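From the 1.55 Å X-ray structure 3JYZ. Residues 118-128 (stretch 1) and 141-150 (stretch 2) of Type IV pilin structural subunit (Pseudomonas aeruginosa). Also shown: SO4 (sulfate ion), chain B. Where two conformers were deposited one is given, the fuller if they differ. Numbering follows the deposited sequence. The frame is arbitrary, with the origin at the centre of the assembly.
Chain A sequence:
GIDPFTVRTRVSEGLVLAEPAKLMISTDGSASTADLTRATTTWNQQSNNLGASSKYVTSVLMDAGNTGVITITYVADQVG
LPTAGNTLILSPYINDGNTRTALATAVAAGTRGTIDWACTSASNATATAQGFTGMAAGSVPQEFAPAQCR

Stretch 1, residues 118-128: ACTSASNATAT
Stretch 2 (141-150) PQEFAPAQCR

The C-terminal carboxylate of R150 accepts hydrogen bonds at the start of the helix that begins at A125 and runs on past T128. T126 N donates to R150 O at 2.8 Å, nearly straight at 168°. A125 N donates to R150 OXT, also at 2.8 Å but more bent at 142°. S123 OG (chi1 p) adds a bond to R150 OXT at 3.1 Å. T126, rotamer m, turns OG1 to A147 O at 2.7 Å. S121 OG lies 2.8 Å from C149 O and accepts from S123 N at 3.1 Å.

The covalent tie is the disulfide C119 SG to C149 SG, 2.0 Å, with chi3 95°. C119 is t and C149 is m. C119 lies in a strand that enters from before A118 (phi/psi -107/129); C149 lies in a 3-10 segment with phi/psi -112/0. In register, T120 CA is 4.7 Å from C149 CA, and S123 CA is 5.2 Å from R150 CA.

One water donates to C119 O (2.8 Å) and R150 O (2.7 Å) and accepts from A127 N (2.9 Å). A second joins C119 N (2.9 Å) to Q148 O (2.7 Å).

The stretches bury 534 Å², both sides summed. S121 CB meets A145 CB at 4.0 Å, and T126 CG2 meets Q148 CA at 3.9 Å. The R150 side chain leaves CA away from stretch 1; its NH1 donates to A145 O at 2.7 Å and sulfate O3 at 2.9 Å.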

# COMPACT_ATOMS: atom_id res chain seq x y z
N ALA A 118 6.38 1.12 -3.13
CA ALA A 118 6.67 -0.29 -3.40
C ALA A 118 5.46 -1.13 -3.02
O ALA A 118 4.89 -0.95 -1.93
CB ALA A 118 7.89 -0.73 -2.60
N CYS A 119 5.04 -2.02 -3.91
CA CYS A 119 3.96 -2.94 -3.60
C CYS A 119 4.52 -4.33 -3.38
O CYS A 119 5.29 -4.82 -4.20
CB CYS A 119 2.94 -2.99 -4.73
SG CYS A 119 1.54 -4.11 -4.35
N THR A 120 4.16 -4.97 -2.25
CA THR A 120 4.59 -6.30 -1.98
C THR A 120 3.40 -7.26 -1.66
O THR A 120 2.46 -6.88 -1.06
CB THR A 120 5.62 -6.36 -0.83
OG1 THR A 120 5.09 -5.69 0.29
CG2 THR A 120 6.92 -5.71 -1.23
N SER A 121 3.52 -8.47 -2.13
CA SER A 121 2.58 -9.54 -1.86
C SER A 121 3.34 -10.58 -1.02
O SER A 121 4.23 -10.26 -0.34
CB SER A 121 2.14 -10.16 -3.18
OG SER A 121 3.23 -10.74 -3.82
N ALA A 122 2.98 -11.83 -1.14
CA ALA A 122 3.84 -12.83 -0.55
C ALA A 122 5.29 -12.80 -1.09
O ALA A 122 6.17 -13.33 -0.48
CB ALA A 122 3.20 -14.22 -0.79
N SER A 123 5.46 -12.21 -2.26
CA SER A 123 6.80 -11.99 -2.81
C SER A 123 7.05 -10.49 -3.08
O SER A 123 6.17 -9.71 -3.10
CB SER A 123 7.09 -12.83 -4.02
OG SER A 123 6.11 -12.72 -4.96
N ASN A 124 8.31 -10.16 -3.29
CA ASN A 124 8.73 -8.81 -3.45
C ASN A 124 9.80 -8.63 -4.53
O ASN A 124 10.60 -7.76 -4.46
CB ASN A 124 9.27 -8.25 -2.15
CG ASN A 124 10.54 -8.91 -1.70
OD1 ASN A 124 11.10 -9.65 -2.36
ND2 ASN A 124 10.93 -8.59 -0.52
N ALA A 125 9.73 -9.46 -5.54
CA ALA A 125 10.75 -9.44 -6.58
C ALA A 125 10.74 -8.15 -7.40
O ALA A 125 11.80 -7.65 -7.78
CB ALA A 125 10.62 -10.65 -7.50
N THR A 126 9.56 -7.61 -7.69
CA THR A 126 9.49 -6.43 -8.53
C THR A 126 10.00 -5.21 -7.79
O THR A 126 10.84 -4.48 -8.31
CB THR A 126 8.06 -6.19 -9.03
OG1 THR A 126 7.68 -7.30 -9.84
CG2 THR A 126 7.97 -4.91 -9.85
N ALA A 127 9.52 -5.00 -6.57
CA ALA A 127 10.01 -3.88 -5.77
C ALA A 127 11.52 -3.98 -5.57
O ALA A 127 12.23 -2.97 -5.64
CB ALA A 127 9.29 -3.82 -4.42
N THR A 128 12.00 -5.19 -5.32
CA THR A 128 13.43 -5.40 -5.15
C THR A 128 14.21 -5.00 -6.40
O THR A 128 15.23 -4.32 -6.31
CB THR A 128 13.73 -6.86 -4.78
OG1 THR A 128 13.10 -7.18 -3.53
CG2 THR A 128 15.23 -7.09 -4.64
N PRO A 141 -0.81 -14.70 -2.72
CA PRO A 141 0.20 -15.54 -3.39
C PRO A 141 0.62 -14.89 -4.70
O PRO A 141 -0.20 -14.26 -5.38
CB PRO A 141 -0.57 -16.84 -3.67
CG PRO A 141 -1.63 -16.88 -2.58
CD PRO A 141 -2.05 -15.44 -2.42
N GLN A 142 1.90 -15.04 -5.06
CA GLN A 142 2.44 -14.31 -6.19
C GLN A 142 1.68 -14.56 -7.49
O GLN A 142 1.53 -13.65 -8.30
CB GLN A 142 3.94 -14.60 -6.36
CG GLN A 142 4.20 -16.01 -6.78
CD GLN A 142 5.64 -16.45 -6.60
OE1 GLN A 142 6.55 -15.64 -6.40
NE2 GLN A 142 5.85 -17.76 -6.68
N GLU A 143 1.18 -15.78 -7.70
CA GLU A 143 0.50 -16.06 -8.96
C GLU A 143 -0.83 -15.30 -9.10
O GLU A 143 -1.41 -15.24 -10.18
CB GLU A 143 0.30 -17.57 -9.15
CG GLU A 143 -0.70 -18.22 -8.20
CD GLU A 143 -0.05 -18.80 -6.94
OE1 GLU A 143 1.04 -18.35 -6.55
OE2 GLU A 143 -0.66 -19.70 -6.32
N PHE A 144 -1.31 -14.72 -8.00
CA PHE A 144 -2.57 -13.99 -7.98
C PHE A 144 -2.36 -12.48 -7.87
O PHE A 144 -3.31 -11.71 -7.76
CB PHE A 144 -3.43 -14.45 -6.80
CG PHE A 144 -3.89 -15.88 -6.89
CD1 PHE A 144 -4.51 -16.35 -8.04
CD2 PHE A 144 -3.73 -16.74 -5.82
CE1 PHE A 144 -4.95 -17.66 -8.11
CE2 PHE A 144 -4.16 -18.05 -5.89
CZ PHE A 144 -4.77 -18.51 -7.04
N ALA A 145 -1.10 -12.07 -7.89
CA ALA A 145 -0.78 -10.65 -7.79
C ALA A 145 -0.37 -10.07 -9.13
O ALA A 145 0.30 -10.74 -9.92
CB ALA A 145 0.34 -10.46 -6.79
N PRO A 146 -0.77 -8.81 -9.40
CA PRO A 146 -0.30 -8.18 -10.64
C PRO A 146 1.20 -7.91 -10.56
O PRO A 146 1.77 -7.93 -9.47
CB PRO A 146 -1.09 -6.86 -10.68
CG PRO A 146 -1.36 -6.55 -9.24
CD PRO A 146 -1.55 -7.89 -8.56
N ALA A 147 1.83 -7.67 -11.70
CA ALA A 147 3.28 -7.57 -11.79
C ALA A 147 3.98 -6.66 -10.75
O ALA A 147 5.02 -7.03 -10.20
CB ALA A 147 3.69 -7.15 -13.22
N GLN A 148 3.42 -5.49 -10.49
CA GLN A 148 4.14 -4.57 -9.62
C GLN A 148 4.18 -5.03 -8.17
O GLN A 148 4.93 -4.47 -7.36
CB GLN A 148 3.58 -3.15 -9.69
CG GLN A 148 2.19 -3.02 -9.15
CD GLN A 148 1.15 -3.21 -10.22
OE1 GLN A 148 1.22 -4.15 -11.01
NE2 GLN A 148 0.17 -2.31 -10.26
N CYS A 149 3.42 -6.06 -7.84
CA CYS A 149 3.36 -6.59 -6.48
C CYS A 149 3.95 -7.97 -6.29
O CYS A 149 3.95 -8.43 -5.23
CB CYS A 149 1.93 -6.68 -6.00
SG CYS A 149 1.01 -5.07 -6.06
N ARG A 150 4.47 -8.58 -7.35
CA ARG A 150 5.19 -9.84 -7.28
C ARG A 150 6.67 -9.62 -6.94
O ARG A 150 7.06 -8.51 -6.92
CB ARG A 150 5.12 -10.60 -8.61
CG ARG A 150 3.73 -11.01 -8.97
CD ARG A 150 3.62 -12.04 -10.09
NE ARG A 150 4.04 -11.53 -11.37
CZ ARG A 150 3.23 -11.05 -12.29
NH1 ARG A 150 1.95 -10.99 -12.08
NH2 ARG A 150 3.72 -10.62 -13.45
OXT ARG A 150 7.41 -10.57 -6.69
S SO4 B . 0.55 -9.36 -15.16
O1 SO4 B . -0.69 -10.24 -15.68
O2 SO4 B . 0.46 -8.16 -15.89
O3 SO4 B . 0.37 -9.26 -13.78
O4 SO4 B . 1.70 -10.14 -15.57
O HOH W 1 7.32 -6.37 -5.30
O HOH W 2 6.29 -2.28 -6.56